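Local coordinates for putative uncharacterized protein PH0242 (Pyrococcus horikoshii, PDB 3VU1) that forms the C-terminal globular domain of an archaeal oligosaccharyltransferase of the AglB family and carries a bound calcium ion, at residues Gly104-Arg109 and Tyr206-Ser211; Arg288-Ala293 and Leu341-Pro346; Thr386-Leu391 and Ile422-Glu427; Leu398-Gly403 and Ala411-His416. One frame throughout, in Å; residues are numbered along the deposited sequence.

None of the four contacts is wholly buried; each sets buried apolar groups beside a more exposed polar margin. Interactions 3 and 4 hold the same long beta hairpin, interaction 4 near its turn and nested inside the loop that interaction 3 closes, with centres 34 Å apart. Both rely on antiparallel backbone bonding, but the former is bulged and bears a surface salt-bridge network, while the latter keeps a regular register. Interaction 2 reaches the same sheet, yet depends on a glutamine amide and a water. Interaction 1 joins two loops by van der Waals contact and touches interaction 4, where Arg109 N and Ala411 O probably hydrogen-bond at 3.0 Å.

Interaction 1: Gly104-Arg109 and Tyr206-Ser211; sequences GGAITR and YKVATS
Ala106 and Val208 form the apolar part of this meeting of two loops, their methyl carbons CB and CG1 lying 3.6 Å apart. A chi1 of -63° sets Val208 CG1 beside its own backbone N, on the side where the alanine methyl lies. Ile107 adds a looser touch through CG2, 4.3 Å from Lys207 CB, while the end of its side chain leads away from the opposite loop.

The aliphatic chain of Lys207, extended beyond CG, passes the carbonyl of Ala106, with Lys207 CD 3.4 Å from Ala106 O. At the chain's end Lys207 NZ loosely touches Thr108 CG2, 4.1 Å away. The ammonium group finds its strong partner just beyond the loop, in a salt bridge with Glu111 of helix 109-113.

Hydrogen bonds serve to shape each loop. Val208 O accepts from both Ser211 OG, at 2.9 Å, and Ser211 N, at 3.2 Å, closing a type I turn. In the partner loop, Thr108 caps a backbone N of the following helix with its side chain, and Glu111 returns a bond to Thr108 N, an exchange consistent with a capping box.

The contact thus joins two connecting loops: 104-109 runs from the Schellman end of helix 97-103 to the N-cap Thr108 of helix 109-113, and 206-211 leads from strand 200-205 to the N-cap Ser211 of helix 212-218.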
loop_
_atom_site.group_PDB
_atom_site.type_symbol
_atom_site.label_atom_id
_atom_site.label_comp_id
_atom_site.label_asym_id
_atom_site.label_seq_id
_atom_site.Cartn_x
_atom_site.Cartn_y
_atom_site.Cartn_z
ATOM N N GLY A 104 10.210 -6.966 -7.977
ATOM C CA GLY A 104 9.000 -6.206 -8.336
ATOM C C GLY A 104 8.947 -5.836 -9.809
ATOM O O GLY A 104 8.006 -5.165 -10.266
ATOM N N GLY A 105 9.960 -6.257 -10.564
ATOM C CA GLY A 105 9.953 -6.072 -12.011
ATOM C C GLY A 105 10.381 -4.689 -12.459
ATOM O O GLY A 105 10.200 -4.335 -13.620
ATOM N N ALA A 106 10.990 -3.916 -11.553
ATOM C CA ALA A 106 11.504 -2.565 -11.862
ATOM C C ALA A 106 12.822 -2.553 -12.641
ATOM O O ALA A 106 13.125 -1.591 -13.331
ATOM C CB ALA A 106 11.663 -1.761 -10.571
ATOM N N ILE A 107 13.627 -3.594 -12.468
ATOM C CA ILE A 107 14.960 -3.667 -13.045
ATOM C C ILE A 107 15.246 -5.069 -13.607
ATOM O O ILE A 107 14.590 -6.050 -13.264
ATOM C CB ILE A 107 16.062 -3.317 -12.019
ATOM C CG1 ILE A 107 16.050 -4.265 -10.817
ATOM C CG2 ILE A 107 15.960 -1.875 -11.550
ATOM C CD1 ILE A 107 17.307 -4.135 -9.978
ATOM N N THR A 108 16.240 -5.156 -14.475
ATOM C CA THR A 108 16.631 -6.433 -15.026
ATOM C C THR A 108 17.555 -7.186 -14.062
ATOM O O THR A 108 18.084 -6.604 -13.094
ATOM C CB THR A 108 17.329 -6.267 -16.395
ATOM O OG1 THR A 108 18.656 -5.746 -16.220
ATOM C CG2 THR A 108 16.511 -5.359 -17.293
ATOM N N ARG A 109 17.748 -8.473 -14.348
ATOM C CA ARG A 109 18.660 -9.313 -13.593
ATOM C C ARG A 109 20.059 -8.724 -13.582
ATOM O O ARG A 109 20.726 -8.718 -12.542
ATOM C CB ARG A 109 18.691 -10.717 -14.175
ATOM C CG ARG A 109 19.465 -11.706 -13.334
ATOM C CD ARG A 109 18.867 -13.085 -13.465
ATOM N NE ARG A 109 19.896 -14.082 -13.244
ATOM C CZ ARG A 109 20.043 -15.167 -13.989
ATOM N NH1 ARG A 109 21.023 -16.014 -13.728
ATOM N NH2 ARG A 109 19.224 -15.392 -15.008
ATOM N N TYR A 206 17.242 5.552 -12.079
ATOM C CA TYR A 206 16.103 6.176 -12.764
ATOM C C TYR A 206 14.864 5.295 -12.789
ATOM O O TYR A 206 13.766 5.781 -12.566
ATOM C CB TYR A 206 16.479 6.706 -14.165
ATOM C CG TYR A 206 16.580 5.671 -15.259
ATOM C CD1 TYR A 206 15.550 5.509 -16.197
ATOM C CD2 TYR A 206 17.699 4.851 -15.366
ATOM C CE1 TYR A 206 15.637 4.557 -17.211
ATOM C CE2 TYR A 206 17.797 3.904 -16.378
ATOM C CZ TYR A 206 16.771 3.762 -17.300
ATOM O OH TYR A 206 16.894 2.822 -18.310
ATOM N N LYS A 207 15.058 3.998 -13.007
ATOM C CA LYS A 207 13.949 3.037 -13.055
ATOM C C LYS A 207 13.121 2.940 -11.764
ATOM O O LYS A 207 12.027 2.398 -11.768
ATOM C CB LYS A 207 14.465 1.650 -13.455
ATOM C CG LYS A 207 14.934 1.563 -14.902
ATOM C CD LYS A 207 15.360 0.157 -15.275
ATOM C CE LYS A 207 15.782 0.101 -16.736
ATOM N NZ LYS A 207 16.215 -1.277 -17.113
ATOM N N VAL A 208 13.648 3.444 -10.660
ATOM C CA VAL A 208 12.948 3.362 -9.394
ATOM C C VAL A 208 12.893 4.722 -8.711
ATOM O O VAL A 208 12.512 4.810 -7.540
ATOM C CB VAL A 208 13.556 2.307 -8.442
ATOM C CG1 VAL A 208 13.448 0.920 -9.037
ATOM C CG2 VAL A 208 15.010 2.629 -8.107
ATOM N N ALA A 209 13.218 5.786 -9.455
ATOM C CA ALA A 209 13.094 7.166 -8.941
ATOM C C ALA A 209 11.720 7.539 -8.386
ATOM O O ALA A 209 11.638 8.233 -7.391
ATOM C CB ALA A 209 13.504 8.167 -9.990
ATOM N N THR A 210 10.640 7.090 -9.014
ATOM C CA THR A 210 9.304 7.444 -8.528
ATOM C C THR A 210 8.562 6.285 -7.859
ATOM O O THR A 210 7.338 6.304 -7.751
ATOM C CB THR A 210 8.434 8.053 -9.645
ATOM O OG1 THR A 210 8.309 7.125 -10.741
ATOM C CG2 THR A 210 9.050 9.379 -10.139
ATOM N N SER A 211 9.309 5.284 -7.406
ATOM C CA SER A 211 8.744 4.105 -6.746
ATOM C C SER A 211 7.956 4.522 -5.518
ATOM O O SER A 211 8.299 5.515 -4.863
ATOM C CB SER A 211 9.882 3.163 -6.314
ATOM O OG SER A 211 10.773 3.824 -5.409
#

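Interaction 2: Arg288-Ala293 and Leu341-Pro346; sequences RDIKNA and LAQKGP
Gln343 reaches from its strand to the backbone of 288-293 and meets it with both ends of its amide. NE2 gives a nearly straight bond to Asp289 O, at 3.2 Å and 177°, lying in the plane of that carbonyl and of the amide itself. OE1 accepts from Lys291 N at 2.9 Å, although this donor stands well above the amide carbonyl plane. Two backbone groups therefore fix the rotation of the amide, which pairs with them much as a backbone amide would.

Water extends the polar network. One molecule accepts from Gln343 NE2 and Arg288 NH1 and donates to Lys344 O, 2.8 Å away. The guanidinium approaches Pro346 tip to tip, with NH1 4.0 Å from CD, while Arg288 NE forms a salt bridge with Asp78.

Apolar contacts divide between the two methyls of Leu341. CD1 packs against Ile290 CG2 at 3.8 Å, and CD2 against Ala293 CB at the same distance; chi1 of -173° sets CG anti to the backbone N, near Ala293 CB, and CD1 reaches on to Ile290. The backbones come close at Ala293 CA, 3.1 Å from Ala342 O, a CA-H...O contact beside the backbone bonding of Ala342 with Thr294.

Asp289 OD1 hydrogen-bonds the backbone N of His319, a calcium-site residue, consistent with a second-shell place about 8 Å from the ion. Phe253 of strand 253-262 packs on Ile290, Leu341 and Gln343, strand 464-487 pairs with Leu341 through Tyr481, and Asn292 and Ala293 form a G1 beta bulge opposite Ile314 of strand 304-314.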
loop_
_atom_site.group_PDB
_atom_site.type_symbol
_atom_site.label_atom_id
_atom_site.label_comp_id
_atom_site.label_asym_id
_atom_site.label_seq_id
_atom_site.Cartn_x
_atom_site.Cartn_y
_atom_site.Cartn_z
ATOM N N ARG A 288 -8.460 -2.432 -6.145
ATOM C CA ARG A 288 -9.743 -3.038 -6.518
ATOM C C ARG A 288 -10.844 -2.026 -6.850
ATOM O O ARG A 288 -10.869 -0.909 -6.320
ATOM C CB ARG A 288 -10.220 -4.073 -5.483
ATOM C CG ARG A 288 -10.651 -3.503 -4.155
ATOM C CD ARG A 288 -11.366 -4.524 -3.275
ATOM N NE ARG A 288 -10.629 -5.786 -3.251
ATOM C CZ ARG A 288 -11.139 -6.977 -2.927
ATOM N NH1 ARG A 288 -12.413 -7.100 -2.562
ATOM N NH2 ARG A 288 -10.362 -8.050 -2.973
ATOM N N ASP A 289 -11.761 -2.427 -7.726
ATOM C CA ASP A 289 -12.887 -1.571 -8.100
ATOM C C ASP A 289 -13.864 -1.291 -6.964
ATOM O O ASP A 289 -14.004 -2.102 -6.029
ATOM C CB ASP A 289 -13.646 -2.193 -9.275
ATOM C CG ASP A 289 -12.798 -2.296 -10.528
ATOM O OD1 ASP A 289 -11.904 -1.448 -10.781
ATOM O OD2 ASP A 289 -13.033 -3.250 -11.270
ATOM N N ILE A 290 -14.549 -0.149 -7.055
ATOM C CA ILE A 290 -15.789 0.067 -6.285
ATOM C C ILE A 290 -16.936 -0.609 -7.061
ATOM O O ILE A 290 -17.040 -0.395 -8.266
ATOM C CB ILE A 290 -16.060 1.570 -6.107
ATOM C CG1 ILE A 290 -14.896 2.207 -5.341
ATOM C CG2 ILE A 290 -17.362 1.799 -5.357
ATOM C CD1 ILE A 290 -14.720 3.687 -5.570
ATOM N N LYS A 291 -17.741 -1.446 -6.397
ATOM C CA LYS A 291 -18.907 -2.141 -7.000
ATOM C C LYS A 291 -20.071 -2.119 -6.040
ATOM O O LYS A 291 -19.934 -2.578 -4.894
ATOM C CB LYS A 291 -18.646 -3.630 -7.264
ATOM C CG LYS A 291 -17.692 -3.939 -8.399
ATOM C CD LYS A 291 -17.477 -5.432 -8.611
ATOM C CE LYS A 291 -16.522 -6.018 -7.587
ATOM N NZ LYS A 291 -15.929 -7.293 -8.077
ATOM N N ASN A 292 -21.222 -1.624 -6.505
ATOM C CA ASN A 292 -22.470 -1.734 -5.736
ATOM C C ASN A 292 -22.249 -1.224 -4.362
ATOM O O ASN A 292 -22.477 -1.941 -3.409
ATOM C CB ASN A 292 -22.956 -3.199 -5.640
ATOM C CG ASN A 292 -23.107 -3.857 -7.002
ATOM O OD1 ASN A 292 -23.674 -3.290 -7.934
ATOM N ND2 ASN A 292 -22.557 -5.037 -7.131
ATOM N N ALA A 293 -21.782 0.012 -4.282
ATOM C CA ALA A 293 -21.299 0.612 -3.054
ATOM C C ALA A 293 -22.258 1.692 -2.546
ATOM O O ALA A 293 -22.859 2.411 -3.343
ATOM C CB ALA A 293 -19.908 1.214 -3.300
ATOM N N LEU A 341 -17.254 4.137 2.722
ATOM C CA LEU A 341 -17.721 3.401 1.568
ATOM C C LEU A 341 -18.084 2.007 2.056
ATOM O O LEU A 341 -17.270 1.332 2.678
ATOM C CB LEU A 341 -16.649 3.349 0.475
ATOM C CG LEU A 341 -17.109 2.722 -0.861
ATOM C CD1 LEU A 341 -16.476 3.435 -2.034
ATOM C CD2 LEU A 341 -16.861 1.207 -0.975
ATOM N N ALA A 342 -19.318 1.580 1.825
ATOM C CA ALA A 342 -19.675 0.188 2.136
ATOM C C ALA A 342 -19.914 -0.595 0.836
ATOM O O ALA A 342 -20.599 -0.115 -0.079
ATOM C CB ALA A 342 -20.844 0.084 3.092
ATOM N N GLN A 343 -19.273 -1.763 0.761
ATOM C CA GLN A 343 -19.408 -2.703 -0.337
ATOM C C GLN A 343 -18.958 -4.118 0.128
ATOM O O GLN A 343 -18.610 -4.339 1.302
ATOM C CB GLN A 343 -18.663 -2.207 -1.591
ATOM C CG GLN A 343 -17.169 -2.451 -1.593
ATOM C CD GLN A 343 -16.522 -2.101 -2.905
ATOM O OE1 GLN A 343 -16.980 -1.213 -3.599
ATOM N NE2 GLN A 343 -15.436 -2.781 -3.243
ATOM N N LYS A 344 -19.030 -5.078 -0.777
ATOM C CA LYS A 344 -18.648 -6.437 -0.479
ATOM C C LYS A 344 -17.133 -6.588 -0.312
ATOM O O LYS A 344 -16.358 -6.084 -1.130
ATOM C CB LYS A 344 -19.117 -7.347 -1.610
ATOM C CG LYS A 344 -20.614 -7.535 -1.692
ATOM C CD LYS A 344 -21.151 -8.219 -0.448
ATOM C CE LYS A 344 -22.602 -8.646 -0.609
ATOM N NZ LYS A 344 -23.367 -8.190 0.594
ATOM N N GLY A 345 -16.708 -7.300 0.727
ATOM C CA GLY A 345 -15.297 -7.589 0.863
ATOM C C GLY A 345 -14.981 -8.527 1.998
ATOM O O GLY A 345 -15.871 -8.917 2.736
ATOM N N PRO A 346 -13.698 -8.899 2.135
ATOM C CA PRO A 346 -13.314 -9.952 3.059
ATOM C C PRO A 346 -13.081 -9.467 4.469
ATOM O O PRO A 346 -12.526 -8.371 4.654
ATOM C CB PRO A 346 -12.002 -10.463 2.480
ATOM C CG PRO A 346 -11.445 -9.334 1.682
ATOM C CD PRO A 346 -12.615 -8.540 1.196
HETATM O O HOH W 1 -14.016 -4.602 -1.352
#

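Interaction 3: Thr386-Leu391 and Ile422-Glu427; sequences TADLYL and ITKLKE
Leu425 sends its CD1 methyl to two leucines of the opposing strand, 3.8 Å from Leu389 CD2 and 3.7 Å from Leu391 CD2. Thr423 continues the apolar patch: its CG2 runs side by side with Leu391, 3.9 Å from CG, and Ile422 CD1 adds a more distant touch at Leu391 CB.

Outside this centre, the antiparallel backbones join through a doubly bulged register. Leu425 and Lys426 both face Leu389, and Ile422 and Thr423 both face Leu391, giving two classic beta bulges. At the first, Leu389 O accepts from Leu425 N at 2.7 Å and Leu389 N donates to Lys426 O. At the second, Leu391 O receives Ile422 N and, weakly, Thr423 N.

The other face of the hairpin leads to solvent through the extended chain of Lys424. With CG anti to the backbone N, chi1 -161°, that atom lies over one face of the Tyr390 ring, 4.0 Å from the centroid and displaced toward the rim, a CH-pi contact. Beyond the phenol Lys424 NZ bridges two acids, 3.5 Å from Asp388 OD1 and, closer, 2.9 Å from Glu427 OE2, the latter met on its anti side. This shared cation probably eases the repulsion between the carboxylates.

Strand 464-487 flanks 386-391 on its other edge, bonded by backbone to Asp388 and Tyr390, while Val440 of strand 434-443 packs on Leu389 and Leu425.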
loop_
_atom_site.group_PDB
_atom_site.type_symbol
_atom_site.label_atom_id
_atom_site.label_comp_id
_atom_site.label_asym_id
_atom_site.label_seq_id
_atom_site.Cartn_x
_atom_site.Cartn_y
_atom_site.Cartn_z
ATOM N N THR A 386 -23.136 -10.637 8.597
ATOM C CA THR A 386 -23.693 -11.772 7.912
ATOM C C THR A 386 -22.827 -12.028 6.687
ATOM O O THR A 386 -22.741 -11.209 5.781
ATOM C CB THR A 386 -25.179 -11.539 7.604
ATOM O OG1 THR A 386 -25.865 -11.499 8.859
ATOM C CG2 THR A 386 -25.777 -12.648 6.695
ATOM N N ALA A 387 -22.157 -13.169 6.695
ATOM C CA ALA A 387 -21.173 -13.485 5.673
ATOM C C ALA A 387 -21.615 -14.608 4.755
ATOM O O ALA A 387 -22.447 -15.423 5.108
ATOM C CB ALA A 387 -19.843 -13.845 6.326
ATOM N N ASP A 388 -21.056 -14.600 3.559
ATOM C CA ASP A 388 -21.014 -15.747 2.688
ATOM C C ASP A 388 -19.587 -16.306 2.771
ATOM O O ASP A 388 -18.626 -15.540 2.968
ATOM C CB ASP A 388 -21.360 -15.325 1.262
ATOM C CG ASP A 388 -22.813 -14.873 1.120
ATOM O OD1 ASP A 388 -23.171 -14.381 0.022
ATOM O OD2 ASP A 388 -23.591 -15.009 2.105
ATOM N N LEU A 389 -19.449 -17.630 2.669
ATOM C CA LEU A 389 -18.131 -18.265 2.703
ATOM C C LEU A 389 -17.774 -18.812 1.333
ATOM O O LEU A 389 -18.529 -19.595 0.784
ATOM C CB LEU A 389 -18.109 -19.373 3.742
ATOM C CG LEU A 389 -16.913 -20.335 3.782
ATOM C CD1 LEU A 389 -15.581 -19.610 3.982
ATOM C CD2 LEU A 389 -17.134 -21.433 4.831
ATOM N N TYR A 390 -16.639 -18.403 0.777
ATOM C CA TYR A 390 -16.223 -18.929 -0.517
ATOM C C TYR A 390 -14.911 -19.683 -0.422
ATOM O O TYR A 390 -14.177 -19.568 0.574
ATOM C CB TYR A 390 -16.012 -17.810 -1.545
ATOM C CG TYR A 390 -17.236 -17.051 -1.963
ATOM C CD1 TYR A 390 -17.809 -16.090 -1.122
ATOM C CD2 TYR A 390 -17.806 -17.262 -3.213
ATOM C CE1 TYR A 390 -18.926 -15.378 -1.516
ATOM C CE2 TYR A 390 -18.923 -16.558 -3.603
ATOM C CZ TYR A 390 -19.477 -15.623 -2.757
ATOM O OH TYR A 390 -20.591 -14.926 -3.151
ATOM N N LEU A 391 -14.609 -20.426 -1.482
ATOM C CA LEU A 391 -13.255 -20.873 -1.700
ATOM C C LEU A 391 -12.713 -19.965 -2.777
ATOM O O LEU A 391 -13.345 -19.804 -3.836
ATOM C CB LEU A 391 -13.182 -22.341 -2.137
ATOM C CG LEU A 391 -13.547 -23.464 -1.143
ATOM C CD1 LEU A 391 -13.126 -24.794 -1.764
ATOM C CD2 LEU A 391 -12.925 -23.303 0.244
ATOM N N ILE A 422 -13.749 -19.687 -6.499
ATOM C CA ILE A 422 -13.916 -21.031 -7.063
ATOM C C ILE A 422 -15.358 -21.494 -6.846
ATOM O O ILE A 422 -16.032 -21.869 -7.792
ATOM C CB ILE A 422 -12.935 -22.047 -6.428
ATOM C CG1 ILE A 422 -11.487 -21.591 -6.594
ATOM C CG2 ILE A 422 -13.111 -23.439 -7.026
ATOM C CD1 ILE A 422 -10.616 -22.027 -5.434
ATOM N N THR A 423 -15.826 -21.441 -5.599
ATOM C CA THR A 423 -17.140 -21.934 -5.257
ATOM C C THR A 423 -17.624 -21.290 -3.969
ATOM O O THR A 423 -16.821 -20.942 -3.095
ATOM C CB THR A 423 -17.143 -23.469 -5.075
ATOM O OG1 THR A 423 -18.483 -23.909 -4.863
ATOM C CG2 THR A 423 -16.307 -23.904 -3.849
ATOM N N LYS A 424 -18.942 -21.150 -3.858
ATOM C CA LYS A 424 -19.595 -20.606 -2.681
ATOM C C LYS A 424 -19.912 -21.776 -1.787
ATOM O O LYS A 424 -20.404 -22.771 -2.264
ATOM C CB LYS A 424 -20.885 -19.920 -3.108
ATOM C CG LYS A 424 -21.443 -18.928 -2.110
ATOM C CD LYS A 424 -22.504 -18.122 -2.834
ATOM C CE LYS A 424 -23.018 -16.975 -1.993
ATOM N NZ LYS A 424 -24.201 -16.350 -2.644
ATOM N N LEU A 425 -19.617 -21.684 -0.499
ATOM C CA LEU A 425 -19.809 -22.835 0.378
ATOM C C LEU A 425 -21.029 -22.719 1.260
ATOM O O LEU A 425 -21.579 -23.735 1.678
ATOM C CB LEU A 425 -18.582 -23.100 1.257
ATOM C CG LEU A 425 -17.228 -23.508 0.686
ATOM C CD1 LEU A 425 -16.242 -23.678 1.834
ATOM C CD2 LEU A 425 -17.307 -24.771 -0.150
ATOM N N LYS A 426 -21.435 -21.493 1.568
ATOM C CA LYS A 426 -22.561 -21.255 2.477
ATOM C C LYS A 426 -22.988 -19.794 2.405
ATOM O O LYS A 426 -22.142 -18.902 2.375
ATOM C CB LYS A 426 -22.177 -21.632 3.922
ATOM C CG LYS A 426 -23.272 -21.477 4.969
ATOM C CD LYS A 426 -24.323 -22.580 4.900
ATOM C CE LYS A 426 -24.741 -23.017 6.297
ATOM N NZ LYS A 426 -23.574 -23.580 7.047
ATOM N N GLU A 427 -24.296 -19.562 2.357
ATOM C CA GLU A 427 -24.854 -18.221 2.421
ATOM C C GLU A 427 -25.244 -17.945 3.858
ATOM O O GLU A 427 -25.483 -18.869 4.617
ATOM C CB GLU A 427 -26.100 -18.108 1.553
ATOM C CG GLU A 427 -25.842 -18.142 0.063
ATOM C CD GLU A 427 -27.051 -17.732 -0.768
ATOM O OE1 GLU A 427 -28.190 -17.703 -0.229
ATOM O OE2 GLU A 427 -26.854 -17.444 -1.978
#

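Interaction 4: Leu398-Gly403 and Ala411-His416; sequences LVRKGG and ASFEPH
Arg400 and Phe413 face each other across a non-hydrogen-bonded pair, the arginine CG 3.5 Å from the ring atom CE1. The guanidinium does not stack on the ring: the two planes are 74° apart. On the same face Leu398 meets the Phe413 side chain at about a right angle, its CD1 3.9 Å from Phe413 CB, and turns CD2 to Pro415 CB.

The opposite face carries Val399, whose CG2 approaches the His416 ring obliquely, 3.6 Å from both CD2 and NE2. Here too Lys401 CD passes 4.1 Å from Glu414 OE2, but its end leads away and NZ makes no salt bridge there; that oxygen is paired with Arg70.

Between the faces, paired backbone bonds join Val399 with Glu414 and Lys401 with Ser412. Lys401 O accepts twice from Ser412, from N at 3.0 Å and from OG at 3.3 Å, just before the hairpin turns.

The chemistry is divided: Phe413 and Ala411 pack on the aliphatic part of Arg400, while NH2 forms a salt bridge with Asp462 and NE hydrogen-bonds Asn406 of the hairpin loop. The charge of this buried arginine is thus probably balanced by Asp462, which links the hairpin to the segment just before strand 464-487.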
loop_
_atom_site.group_PDB
_atom_site.type_symbol
_atom_site.label_atom_id
_atom_site.label_comp_id
_atom_site.label_asym_id
_atom_site.label_seq_id
_atom_site.Cartn_x
_atom_site.Cartn_y
_atom_site.Cartn_z
ATOM N N LEU A 398 4.891 -14.675 -12.559
ATOM C CA LEU A 398 5.763 -13.738 -13.255
ATOM C C LEU A 398 5.601 -13.837 -14.772
ATOM O O LEU A 398 5.345 -14.923 -15.312
ATOM C CB LEU A 398 7.221 -13.992 -12.878
ATOM C CG LEU A 398 7.567 -14.012 -11.390
ATOM C CD1 LEU A 398 9.084 -14.033 -11.182
ATOM C CD2 LEU A 398 6.916 -12.847 -10.647
ATOM N N VAL A 399 5.747 -12.715 -15.465
ATOM C CA VAL A 399 5.792 -12.747 -16.922
ATOM C C VAL A 399 7.037 -12.022 -17.410
ATOM O O VAL A 399 7.190 -10.823 -17.192
ATOM C CB VAL A 399 4.525 -12.170 -17.595
ATOM C CG1 VAL A 399 4.660 -12.253 -19.117
ATOM C CG2 VAL A 399 3.277 -12.915 -17.129
ATOM N N ARG A 400 7.927 -12.769 -18.058
ATOM C CA ARG A 400 9.189 -12.213 -18.484
ATOM C C ARG A 400 8.923 -11.081 -19.446
ATOM O O ARG A 400 8.052 -11.178 -20.320
ATOM C CB ARG A 400 10.081 -13.271 -19.142
ATOM C CG ARG A 400 11.565 -12.890 -19.178
ATOM C CD ARG A 400 12.262 -13.274 -20.470
ATOM N NE ARG A 400 11.802 -14.573 -20.904
ATOM C CZ ARG A 400 11.756 -14.990 -22.160
ATOM N NH1 ARG A 400 12.185 -14.220 -23.152
ATOM N NH2 ARG A 400 11.288 -16.209 -22.408
ATOM N N LYS A 401 9.669 -10.004 -19.257
ATOM C CA LYS A 401 9.622 -8.849 -20.134
ATOM C C LYS A 401 11.056 -8.611 -20.562
ATOM O O LYS A 401 11.953 -8.437 -19.723
ATOM C CB LYS A 401 9.036 -7.632 -19.412
ATOM C CG LYS A 401 8.965 -6.413 -20.296
ATOM C CD LYS A 401 8.613 -5.130 -19.560
ATOM C CE LYS A 401 9.322 -3.965 -20.248
ATOM N NZ LYS A 401 8.395 -2.864 -20.657
ATOM N N GLY A 402 11.275 -8.649 -21.872
ATOM C CA GLY A 402 12.616 -8.536 -22.440
ATOM C C GLY A 402 13.347 -9.864 -22.397
ATOM O O GLY A 402 12.785 -10.871 -21.957
ATOM N N GLY A 403 14.603 -9.868 -22.848
ATOM C CA GLY A 403 15.394 -11.100 -22.945
ATOM C C GLY A 403 14.848 -12.121 -23.935
ATOM O O GLY A 403 13.674 -12.070 -24.346
ATOM N N ALA A 411 16.741 -9.816 -18.941
ATOM C CA ALA A 411 15.346 -10.073 -18.625
ATOM C C ALA A 411 14.935 -9.320 -17.365
ATOM O O ALA A 411 15.703 -9.232 -16.409
ATOM C CB ALA A 411 15.123 -11.567 -18.435
ATOM N N SER A 412 13.733 -8.767 -17.374
ATOM C CA SER A 412 13.081 -8.429 -16.126
ATOM C C SER A 412 11.841 -9.323 -16.038
ATOM O O SER A 412 11.419 -9.905 -17.043
ATOM C CB SER A 412 12.749 -6.941 -16.061
ATOM O OG SER A 412 11.756 -6.642 -17.003
ATOM N N PHE A 413 11.286 -9.469 -14.841
ATOM C CA PHE A 413 10.094 -10.290 -14.651
ATOM C C PHE A 413 8.963 -9.489 -13.996
ATOM O O PHE A 413 9.128 -8.946 -12.908
ATOM C CB PHE A 413 10.451 -11.520 -13.822
ATOM C CG PHE A 413 11.487 -12.389 -14.458
ATOM C CD1 PHE A 413 11.114 -13.413 -15.338
ATOM C CD2 PHE A 413 12.850 -12.174 -14.208
ATOM C CE1 PHE A 413 12.083 -14.225 -15.937
ATOM C CE2 PHE A 413 13.820 -12.971 -14.816
ATOM C CZ PHE A 413 13.436 -14.009 -15.677
ATOM N N GLU A 414 7.815 -9.398 -14.655
ATOM C CA GLU A 414 6.745 -8.569 -14.127
ATOM C C GLU A 414 5.774 -9.400 -13.301
ATOM O O GLU A 414 5.228 -10.363 -13.811
ATOM C CB GLU A 414 6.014 -7.895 -15.268
ATOM C CG GLU A 414 5.251 -6.656 -14.850
ATOM C CD GLU A 414 5.326 -5.612 -15.937
ATOM O OE1 GLU A 414 4.299 -5.407 -16.644
ATOM O OE2 GLU A 414 6.431 -5.031 -16.103
ATOM N N PRO A 415 5.589 -9.063 -12.006
ATOM C CA PRO A 415 4.657 -9.876 -11.190
ATOM C C PRO A 415 3.191 -9.593 -11.438
ATOM O O PRO A 415 2.843 -8.478 -11.716
ATOM C CB PRO A 415 5.021 -9.516 -9.747
ATOM C CG PRO A 415 5.876 -8.321 -9.840
ATOM C CD PRO A 415 6.535 -8.300 -11.170
ATOM N N HIS A 416 2.361 -10.623 -11.299
ATOM C CA HIS A 416 0.916 -10.541 -11.421
ATOM C C HIS A 416 0.252 -11.261 -10.267
ATOM O O HIS A 416 0.777 -12.253 -9.750
ATOM C CB HIS A 416 0.459 -11.221 -12.697
ATOM C CG HIS A 416 0.891 -10.536 -13.974
ATOM N ND1 HIS A 416 0.023 -9.826 -14.756
ATOM C CD2 HIS A 416 2.122 -10.517 -14.641
ATOM C CE1 HIS A 416 0.666 -9.365 -15.856
ATOM N NE2 HIS A 416 1.954 -9.792 -15.792
#